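Local coordinates for germination protein YpeB (Bacillus megaterium QM B1551, PDB 5BOI) that takes part in germination of Bacillus spores, its C-terminal PepSY-containing region, the part in this crystal, possibly acting as an inhibitor of other proteins, at residues Gln56-Asp61 and Leu70-Asp75; Arg76-Gln81 and Ser140-Ser145; Leu200-Leu205 and Ile217-Gly222. All coordinates share one frame; numbering follows the deposited sequence.

Contact 1 (Gln56-Asp61 and Leu70-Asp75)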
loop_
_atom_site.group_PDB
_atom_site.type_symbol
_atom_site.label_atom_id
_atom_site.label_comp_id
_atom_site.label_asym_id
_atom_site.label_seq_id
_atom_site.Cartn_x
_atom_site.Cartn_y
_atom_site.Cartn_z
ATOM N N GLN A 56 22.444 4.896 11.859
ATOM C CA GLN A 56 21.320 4.311 11.140
ATOM C C GLN A 56 21.116 4.996 9.792
ATOM O O GLN A 56 21.102 6.226 9.704
ATOM C CB GLN A 56 20.035 4.414 11.972
ATOM C CG GLN A 56 19.933 3.463 13.162
ATOM C CD GLN A 56 19.703 2.009 12.761
ATOM O OE1 GLN A 56 19.683 1.669 11.576
ATOM N NE2 GLN A 56 19.518 1.147 13.757
ATOM N N GLU A 57 20.941 4.199 8.744
ATOM C CA GLU A 57 20.756 4.750 7.411
ATOM C C GLU A 57 19.347 4.516 6.882
ATOM O O GLU A 57 18.738 3.471 7.123
ATOM C CB GLU A 57 21.777 4.159 6.444
ATOM C CG GLU A 57 23.216 4.467 6.805
ATOM C CD GLU A 57 24.190 3.925 5.784
ATOM O OE1 GLU A 57 23.914 4.053 4.574
ATOM O OE2 GLU A 57 25.229 3.364 6.191
ATOM N N THR A 58 18.841 5.511 6.165
ATOM C CA THR A 58 17.525 5.447 5.544
ATOM C C THR A 58 17.677 5.714 4.055
ATOM O O THR A 58 18.403 6.628 3.647
ATOM C CB THR A 58 16.548 6.472 6.162
ATOM O OG1 THR A 58 16.289 6.116 7.525
ATOM C CG2 THR A 58 15.217 6.510 5.385
ATOM N N TYR A 59 16.997 4.909 3.246
ATOM C CA TYR A 59 17.083 5.032 1.804
ATOM C C TYR A 59 15.740 5.489 1.266
ATOM O O TYR A 59 14.701 4.929 1.606
ATOM C CB TYR A 59 17.499 3.702 1.172
ATOM C CG TYR A 59 18.712 3.090 1.836
ATOM C CD1 TYR A 59 18.582 2.293 2.973
ATOM C CD2 TYR A 59 19.988 3.325 1.346
ATOM C CE1 TYR A 59 19.693 1.736 3.591
ATOM C CE2 TYR A 59 21.100 2.773 1.955
ATOM C CZ TYR A 59 20.947 1.981 3.077
ATOM O OH TYR A 59 22.051 1.431 3.689
ATOM N N MET A 60 15.765 6.510 0.428
ATOM C CA MET A 60 14.533 7.067 -0.081
ATOM C C MET A 60 14.652 7.408 -1.548
ATOM O O MET A 60 15.630 8.020 -1.981
ATOM C CB MET A 60 14.139 8.314 0.705
ATOM C CG MET A 60 12.827 8.908 0.210
ATOM S SD MET A 60 12.128 10.119 1.350
ATOM C CE MET A 60 10.523 10.401 0.598
ATOM N N ASP A 61 13.643 7.016 -2.312
ATOM C CA ASP A 61 13.600 7.353 -3.718
ATOM C C ASP A 61 12.460 8.327 -3.995
ATOM O O ASP A 61 11.339 8.179 -3.492
ATOM C CB ASP A 61 13.465 6.088 -4.566
ATOM C CG ASP A 61 14.715 5.216 -4.507
ATOM O OD1 ASP A 61 15.656 5.482 -5.283
ATOM O OD2 ASP A 61 14.760 4.268 -3.690
ATOM N N LEU A 70 8.375 8.007 -3.612
ATOM C CA LEU A 70 8.174 6.750 -4.311
ATOM C C LEU A 70 8.400 5.528 -3.421
ATOM O O LEU A 70 7.587 4.606 -3.401
ATOM C CB LEU A 70 9.108 6.695 -5.513
ATOM C CG LEU A 70 8.870 5.578 -6.517
ATOM C CD1 LEU A 70 7.507 5.746 -7.193
ATOM C CD2 LEU A 70 10.000 5.579 -7.525
ATOM N N TRP A 71 9.517 5.522 -2.693
ATOM C CA TRP A 71 9.946 4.351 -1.925
ATOM C C TRP A 71 10.825 4.786 -0.754
ATOM O O TRP A 71 11.594 5.739 -0.876
ATOM C CB TRP A 71 10.689 3.367 -2.840
ATOM C CG TRP A 71 11.081 2.061 -2.193
ATOM C CD1 TRP A 71 10.318 0.929 -2.085
ATOM C CD2 TRP A 71 12.344 1.748 -1.588
ATOM N NE1 TRP A 71 11.023 -0.062 -1.438
ATOM C CE2 TRP A 71 12.271 0.415 -1.124
ATOM C CE3 TRP A 71 13.527 2.468 -1.387
ATOM C CZ2 TRP A 71 13.334 -0.209 -0.472
ATOM C CZ3 TRP A 71 14.585 1.841 -0.739
ATOM C CH2 TRP A 71 14.478 0.517 -0.294
ATOM N N VAL A 72 10.676 4.112 0.384
ATOM C CA VAL A 72 11.453 4.401 1.596
ATOM C C VAL A 72 11.824 3.124 2.325
ATOM O O VAL A 72 11.034 2.178 2.410
ATOM C CB VAL A 72 10.683 5.316 2.601
ATOM C CG1 VAL A 72 11.425 5.403 3.952
ATOM C CG2 VAL A 72 10.464 6.701 2.033
ATOM N N LEU A 73 13.036 3.079 2.856
ATOM C CA LEU A 73 13.361 2.025 3.799
ATOM C C LEU A 73 14.335 2.536 4.845
ATOM O O LEU A 73 15.412 3.022 4.503
ATOM C CB LEU A 73 13.949 0.811 3.087
ATOM C CG LEU A 73 14.224 -0.324 4.075
ATOM C CD1 LEU A 73 12.951 -0.648 4.847
ATOM C CD2 LEU A 73 14.763 -1.557 3.364
ATOM N N GLU A 74 13.919 2.461 6.109
ATOM C CA GLU A 74 14.799 2.731 7.236
ATOM C C GLU A 74 15.329 1.390 7.687
ATOM O O GLU A 74 14.568 0.578 8.212
ATOM C CB GLU A 74 14.065 3.428 8.387
ATOM C CG GLU A 74 13.359 4.727 8.008
ATOM C CD GLU A 74 12.835 5.483 9.224
ATOM O OE1 GLU A 74 13.241 5.147 10.363
ATOM O OE2 GLU A 74 12.014 6.412 9.039
ATOM N N ASP A 75 16.620 1.153 7.476
ATOM C CA ASP A 75 17.211 -0.155 7.748
ATOM C C ASP A 75 17.527 -0.320 9.230
ATOM O O ASP A 75 18.668 -0.141 9.665
ATOM C CB ASP A 75 18.468 -0.360 6.907
ATOM C CG ASP A 75 18.990 -1.778 6.981
ATOM O OD1 ASP A 75 18.180 -2.704 7.202
ATOM O OD2 ASP A 75 20.210 -1.962 6.820
HETATM O O HOH W 1 21.259 1.475 9.162
#
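Tyr-59 and Leu-73 face each other as a hydrogen-bonded pair and exchange two backbone bonds: Tyr-59 N to Leu-73 O at 2.8 Å, close to straight, and Leu-73 N back to Tyr-59 O. Asp-75 N reaches Glu-57 O beyond one end of this pair. At the other, Asp-61 N bonds to Trp-71 O, while Asp-61 O receives Leu-70 N at 3.0 Å and Trp-71 N in a longer, weak bond. Water 1 accepts from Glu-57 N and donates to Asp-75 O, bridging the backbones where direct pairing stops.

Apolar packing differs between the two faces. On one, Met-60 CG meets Val-72 CG2 at 3.7 Å. Met-60 CG is anti to the backbone N (chi1 -179°) and the chain runs on extended, its SD and CE passing the same methyl. Helix 12-22 covers these two residues through Phe-22. On the other face Tyr-59 CB touches Trp-71 CZ3 at 4.0 Å, and the tyrosine ring has Asp-75 CB at its edge, near CE1.

Polar side chains mostly lie alongside their neighbours. Thr-58 OG1 sits 3.3 Å from Glu-74 CG, both side chains pointing the same way, while the glutamate carboxylate goes on to a salt bridge with Arg-76. Asp-61 OD2 approaches Trp-71 CE3 at 3.2 Å, the carboxylate and ring planes 48° apart; OD1 is taken by Ser-46 OG.

Leu-70 and Trp-71 both opposite Asp-61 make a classic beta bulge in an antiparallel hairpin, whose helix-covered sheet is consistent with the PepSY fold.

Contact 2 (Arg76-Gln81 and Ser140-Ser145)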
loop_
_atom_site.group_PDB
_atom_site.type_symbol
_atom_site.label_atom_id
_atom_site.label_comp_id
_atom_site.label_asym_id
_atom_site.label_seq_id
_atom_site.Cartn_x
_atom_site.Cartn_y
_atom_site.Cartn_z
ATOM N N ARG A 76 16.500 -0.681 9.990
ATOM C CA ARG A 76 16.543 -0.646 11.444
ATOM C C ARG A 76 15.757 -1.813 12.034
ATOM O O ARG A 76 14.617 -2.059 11.645
ATOM C CB ARG A 76 15.979 0.687 11.948
ATOM C CG ARG A 76 16.188 0.949 13.426
ATOM C CD ARG A 76 15.795 2.378 13.803
ATOM N NE ARG A 76 14.365 2.541 14.067
ATOM C CZ ARG A 76 13.507 3.133 13.241
ATOM N NH1 ARG A 76 12.228 3.240 13.582
ATOM N NH2 ARG A 76 13.923 3.626 12.081
ATOM N N ASP A 77 16.366 -2.530 12.974
ATOM C CA ASP A 77 15.689 -3.631 13.647
ATOM C C ASP A 77 14.994 -3.147 14.925
ATOM O O ASP A 77 15.599 -2.437 15.737
ATOM C CB ASP A 77 16.684 -4.746 13.971
ATOM C CG ASP A 77 16.009 -5.989 14.504
ATOM O OD1 ASP A 77 15.279 -6.655 13.735
ATOM O OD2 ASP A 77 16.197 -6.292 15.695
ATOM N N ILE A 78 13.738 -3.550 15.106
ATOM C CA ILE A 78 12.886 -3.042 16.195
ATOM C C ILE A 78 12.934 -3.955 17.435
ATOM O O ILE A 78 12.582 -5.134 17.360
ATOM C CB ILE A 78 11.426 -2.882 15.715
ATOM C CG1 ILE A 78 11.367 -2.062 14.413
ATOM C CG2 ILE A 78 10.551 -2.300 16.809
ATOM C CD1 ILE A 78 12.022 -0.662 14.521
ATOM N N LYS A 79 13.370 -3.413 18.579
ATOM C CA LYS A 79 13.683 -4.255 19.727
ATOM C C LYS A 79 12.504 -4.584 20.616
ATOM O O LYS A 79 12.543 -5.569 21.333
ATOM C CB LYS A 79 14.792 -3.594 20.564
ATOM C CG LYS A 79 16.007 -3.193 19.727
ATOM C CD LYS A 79 16.645 -4.414 19.053
ATOM C CE LYS A 79 17.668 -3.972 18.018
ATOM N NZ LYS A 79 18.098 -5.090 17.122
ATOM N N LYS A 80 11.449 -3.771 20.578
ATOM C CA LYS A 80 10.373 -3.881 21.561
ATOM C C LYS A 80 9.027 -3.536 20.947
ATOM O O LYS A 80 8.930 -2.563 20.212
ATOM C CB LYS A 80 10.626 -2.905 22.724
ATOM C CG LYS A 80 9.453 -2.673 23.664
ATOM C CD LYS A 80 9.111 -3.923 24.473
ATOM C CE LYS A 80 7.997 -3.632 25.467
ATOM N NZ LYS A 80 7.670 -4.857 26.251
ATOM N N GLN A 81 7.998 -4.312 21.253
ATOM C CA GLN A 81 6.637 -3.932 20.884
ATOM C C GLN A 81 5.935 -3.209 22.019
ATOM O O GLN A 81 5.656 -3.803 23.058
ATOM C CB GLN A 81 5.815 -5.162 20.477
ATOM C CG GLN A 81 4.367 -4.804 20.103
ATOM C CD GLN A 81 3.525 -6.038 19.740
ATOM O OE1 GLN A 81 4.005 -7.179 19.777
ATOM N NE2 GLN A 81 2.272 -5.813 19.427
ATOM N N SER A 140 7.090 0.739 12.790
ATOM C CA SER A 140 7.717 0.252 14.013
ATOM C C SER A 140 6.653 0.037 15.072
ATOM O O SER A 140 5.897 0.948 15.369
ATOM C CB SER A 140 8.743 1.251 14.540
ATOM O OG SER A 140 9.089 0.899 15.885
ATOM N N LEU A 141 6.605 -1.137 15.679
ATOM C CA LEU A 141 5.709 -1.315 16.822
ATOM C C LEU A 141 6.290 -0.793 18.145
ATOM O O LEU A 141 5.635 -0.912 19.184
ATOM C CB LEU A 141 5.314 -2.783 16.966
ATOM C CG LEU A 141 4.546 -3.356 15.756
ATOM C CD1 LEU A 141 4.152 -4.786 16.033
ATOM C CD2 LEU A 141 3.320 -2.518 15.392
ATOM N N GLU A 142 7.493 -0.215 18.115
ATOM C CA GLU A 142 8.084 0.378 19.331
ATOM C C GLU A 142 7.535 1.775 19.559
ATOM O O GLU A 142 7.295 2.187 20.713
ATOM C CB GLU A 142 9.625 0.430 19.241
ATOM C CG GLU A 142 10.341 0.840 20.522
ATOM C CD GLU A 142 11.835 0.498 20.492
ATOM O OE1 GLU A 142 12.666 1.389 20.758
ATOM O OE2 GLU A 142 12.179 -0.669 20.195
ATOM N N ASP A 143 7.341 2.511 18.464
ATOM C CA ASP A 143 6.925 3.913 18.565
ATOM C C ASP A 143 5.913 4.358 17.517
ATOM O O ASP A 143 5.502 5.522 17.521
ATOM C CB ASP A 143 8.142 4.845 18.490
ATOM C CG ASP A 143 9.002 4.619 17.248
ATOM O OD1 ASP A 143 8.545 4.000 16.260
ATOM O OD2 ASP A 143 10.168 5.071 17.268
ATOM N N GLY A 144 5.508 3.458 16.621
ATOM C CA GLY A 144 4.502 3.813 15.641
ATOM C C GLY A 144 5.058 4.574 14.454
ATOM O O GLY A 144 4.300 5.028 13.593
ATOM N N SER A 145 6.378 4.695 14.382
ATOM C CA SER A 145 7.011 5.405 13.271
ATOM C C SER A 145 7.005 4.574 11.997
ATOM O O SER A 145 7.009 3.336 12.044
ATOM C CB SER A 145 8.458 5.798 13.611
ATOM O OG SER A 145 9.238 4.669 13.991
HETATM O O HOH W 2 11.310 2.205 16.547
#
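Arg-76 brings the edge of its guanidinium to Ser-145, NH1 lying 3.3 Å from OG near the group's plane, with water 2 also in plane at the edge; Ser-140 CB approaches obliquely. This arginine is poorly ordered, and its NH2 is engaged by Glu-74. Residues 140-145 form the connection of the hairpin between strands 134-140 and 146-150. An ST turn opens it, Glu-142 N bonding to Ser-140 OG, and an Asx turn follows, Ser-145 N bonding to Asp-143 OD1 from above the carboxylate plane.

Ile-78 supplies the apolar part, CD1 and CG2 each 3.6 Å from Ser-140 OG, and CG2 also meeting Glu-142 CB. Farther along, Gln-81 and Leu-141 lie side by side, Gln-81 CG to Leu-141 CB at 3.8 Å, while the glutamine OE1 turns to Gln-111. Water 2 ties the two loops together, accepting from Arg-76 NH1 and lying 2.7 Å from Ser-140 OG.

Glu-142 reaches across with CG anti to the backbone N (chi1 -172°) and the chain extended beyond it. Its OE2 lies between two successive amides and receives weak, bent bonds from Lys-80 N at 3.2 Å and Lys-79 N at 3.4 Å.

Contact 3 (Leu200-Leu205 and Ile217-Gly222)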
loop_
_atom_site.group_PDB
_atom_site.type_symbol
_atom_site.label_atom_id
_atom_site.label_comp_id
_atom_site.label_asym_id
_atom_site.label_seq_id
_atom_site.Cartn_x
_atom_site.Cartn_y
_atom_site.Cartn_z
ATOM N N LEU A 200 -13.189 -7.437 -13.229
ATOM C CA LEU A 200 -14.101 -6.909 -12.210
ATOM C C LEU A 200 -14.713 -8.051 -11.406
ATOM O O LEU A 200 -15.226 -9.009 -11.990
ATOM C CB LEU A 200 -15.216 -6.069 -12.849
ATOM C CG LEU A 200 -16.194 -5.366 -11.901
ATOM C CD1 LEU A 200 -15.518 -4.254 -11.089
ATOM C CD2 LEU A 200 -17.404 -4.799 -12.674
ATOM N N CYS A 201 -14.674 -7.935 -10.078
ATOM C CA CYS A 201 -15.182 -8.970 -9.167
ATOM C C CYS A 201 -16.042 -8.419 -8.044
ATOM O O CYS A 201 -15.873 -7.278 -7.628
ATOM C CB CYS A 201 -14.031 -9.739 -8.501
ATOM S SG CYS A 201 -12.882 -10.567 -9.596
ATOM N N TYR A 202 -16.933 -9.242 -7.504
ATOM C CA TYR A 202 -17.495 -8.939 -6.183
ATOM C C TYR A 202 -16.528 -9.516 -5.163
ATOM O O TYR A 202 -16.173 -10.696 -5.258
ATOM C CB TYR A 202 -18.863 -9.577 -5.997
ATOM C CG TYR A 202 -19.924 -8.957 -6.872
ATOM C CD1 TYR A 202 -20.546 -7.794 -6.480
ATOM C CD2 TYR A 202 -20.288 -9.542 -8.086
ATOM C CE1 TYR A 202 -21.516 -7.193 -7.286
ATOM C CE2 TYR A 202 -21.275 -8.976 -8.900
ATOM C CZ TYR A 202 -21.883 -7.783 -8.490
ATOM O OH TYR A 202 -22.858 -7.178 -9.276
ATOM N N GLU A 203 -16.110 -8.692 -4.210
ATOM C CA GLU A 203 -15.207 -9.119 -3.152
ATOM C C GLU A 203 -16.018 -9.364 -1.887
ATOM O O GLU A 203 -16.792 -8.508 -1.475
ATOM C CB GLU A 203 -14.139 -8.051 -2.896
ATOM C CG GLU A 203 -13.273 -8.334 -1.683
ATOM C CD GLU A 203 -12.803 -7.059 -1.020
ATOM O OE1 GLU A 203 -12.371 -6.142 -1.753
ATOM O OE2 GLU A 203 -12.869 -6.974 0.225
ATOM N N PHE A 204 -15.848 -10.529 -1.276
ATOM C CA PHE A 204 -16.529 -10.860 -0.037
ATOM C C PHE A 204 -15.514 -11.064 1.081
ATOM O O PHE A 204 -14.527 -11.791 0.911
ATOM C CB PHE A 204 -17.375 -12.134 -0.209
ATOM C CG PHE A 204 -18.517 -11.993 -1.203
ATOM C CD1 PHE A 204 -19.748 -11.495 -0.789
ATOM C CD2 PHE A 204 -18.351 -12.351 -2.540
ATOM C CE1 PHE A 204 -20.815 -11.354 -1.689
ATOM C CE2 PHE A 204 -19.385 -12.235 -3.442
ATOM C CZ PHE A 204 -20.636 -11.727 -3.022
ATOM N N LEU A 205 -15.771 -10.438 2.222
ATOM C CA LEU A 205 -14.980 -10.658 3.424
ATOM C C LEU A 205 -15.848 -11.453 4.388
ATOM O O LEU A 205 -16.973 -11.046 4.700
ATOM C CB LEU A 205 -14.555 -9.317 4.019
ATOM C CG LEU A 205 -13.572 -9.175 5.180
ATOM C CD1 LEU A 205 -12.346 -10.010 4.957
ATOM C CD2 LEU A 205 -13.193 -7.705 5.286
ATOM N N ILE A 217 -15.300 -13.104 -6.485
ATOM C CA ILE A 217 -16.177 -13.794 -7.450
ATOM C C ILE A 217 -16.287 -12.945 -8.725
ATOM O O ILE A 217 -16.651 -11.768 -8.664
ATOM C CB ILE A 217 -17.587 -14.036 -6.865
ATOM C CG1 ILE A 217 -17.543 -14.954 -5.641
ATOM C CG2 ILE A 217 -18.570 -14.603 -7.919
ATOM C CD1 ILE A 217 -16.905 -16.296 -5.879
ATOM N N ASN A 218 -15.940 -13.529 -9.872
ATOM C CA ASN A 218 -15.982 -12.813 -11.148
ATOM C C ASN A 218 -17.378 -12.201 -11.387
ATOM O O ASN A 218 -18.385 -12.898 -11.265
ATOM C CB ASN A 218 -15.607 -13.766 -12.306
ATOM C CG ASN A 218 -15.449 -13.029 -13.638
ATOM O OD1 ASN A 218 -16.414 -12.499 -14.193
ATOM N ND2 ASN A 218 -14.224 -12.991 -14.147
ATOM N N ALA A 219 -17.444 -10.903 -11.696
ATOM C CA ALA A 219 -18.741 -10.189 -11.792
ATOM C C ALA A 219 -19.475 -10.453 -13.107
ATOM O O ALA A 219 -20.593 -9.957 -13.291
ATOM C CB ALA A 219 -18.539 -8.690 -11.618
ATOM N N ASP A 220 -18.839 -11.197 -14.018
ATOM C CA ASP A 220 -19.488 -11.588 -15.288
ATOM C C ASP A 220 -19.897 -13.051 -15.288
ATOM O O ASP A 220 -20.968 -13.392 -15.780
ATOM C CB ASP A 220 -18.562 -11.309 -16.483
ATOM C CG ASP A 220 -18.379 -9.806 -16.749
ATOM O OD1 ASP A 220 -19.118 -8.994 -16.149
ATOM O OD2 ASP A 220 -17.496 -9.439 -17.556
ATOM N N THR A 221 -19.033 -13.925 -14.757
ATOM C CA THR A 221 -19.285 -15.368 -14.811
ATOM C C THR A 221 -19.791 -15.977 -13.503
ATOM O O THR A 221 -20.322 -17.091 -13.486
ATOM C CB THR A 221 -17.989 -16.158 -15.182
ATOM O OG1 THR A 221 -16.989 -15.940 -14.173
ATOM C CG2 THR A 221 -17.439 -15.751 -16.535
ATOM N N GLY A 222 -19.511 -15.306 -12.388
ATOM C CA GLY A 222 -19.751 -15.913 -11.093
ATOM C C GLY A 222 -18.721 -16.948 -10.634
ATOM O O GLY A 222 -18.924 -17.575 -9.599
HETATM O O HOH W 3 -15.736 -9.592 -14.827
#
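Ala-219 packs tightly against the other strand. Its CB lies 3.9 Å from Tyr-202 CE2, approaching the ring obliquely, and 4.1 Å from Leu-200 CG, while its N donates to Leu-200 O at 2.9 Å. Tyr-202 and Ile-217 are a hydrogen-bonded antiparallel pair: Ile-217 N bonds almost straight to Tyr-202 O at 2.8 Å (177°), and Tyr-202 N returns a more bent bond to Ile-217 O. Beyond the pair, Phe-204 CE2 touches Ile-217 CG1 at 4.0 Å, again obliquely to the ring; CG1 is placed there anti to the carbonyl carbon (chi1 -63°). Helix 170-175 packs on both aromatic residues through Ala-173, and the hydroxyl of Tyr-202 bonds to Ile-168 O. An alanine in place of Tyr-202 would probably open a gap beside the methyl of Ala-219 and leave Ile-168 O without its hydroxyl partner.

The contact loosens just past Ala-219, where the chain turns away into exposed Asp-220 and Thr-221. Here water 3 donates to Leu-200 O, which already takes Ala-219 N, and to Asn-218 OD1. The same OD1 accepts Asp-220 N at 2.8 Å and Thr-221 N, the latter from above the carbonyl plane, so that three donors grip one oxygen. Asn-218 ND2 bonds to Glu-225. Gly-222 N closes the turn on Asn-218 O at 2.9 Å, where phi is positive (77°) and a side chain would press on the preceding carbonyl O.

Here an antiparallel hairpin runs out into an Asx turn leading to strand 224-230, within the C-terminal PepSY family region.

From the N terminus, the chain first closes contact 1, a hairpin in which only eight residues separate strand segments 56-61 and 70-75. It then passes directly from Asp-75 into Arg-76 and contact 2, whose loops are brought together across 58 intervening residues, including helix 85-98. Contact 3 closes last, another hairpin, with eleven residues between its segments. The three follow in series, none nesting in or crossing another. Contacts 1 and 2 touch where Gln-56 packs on Arg-76, and together they join the hairpin of strands 57-63 and 69-74 to the loop between strands 134-140 and 146-150. Contact 3 lies on the other side of the chain's centre, its own centre about 37 Å from that of contact 1.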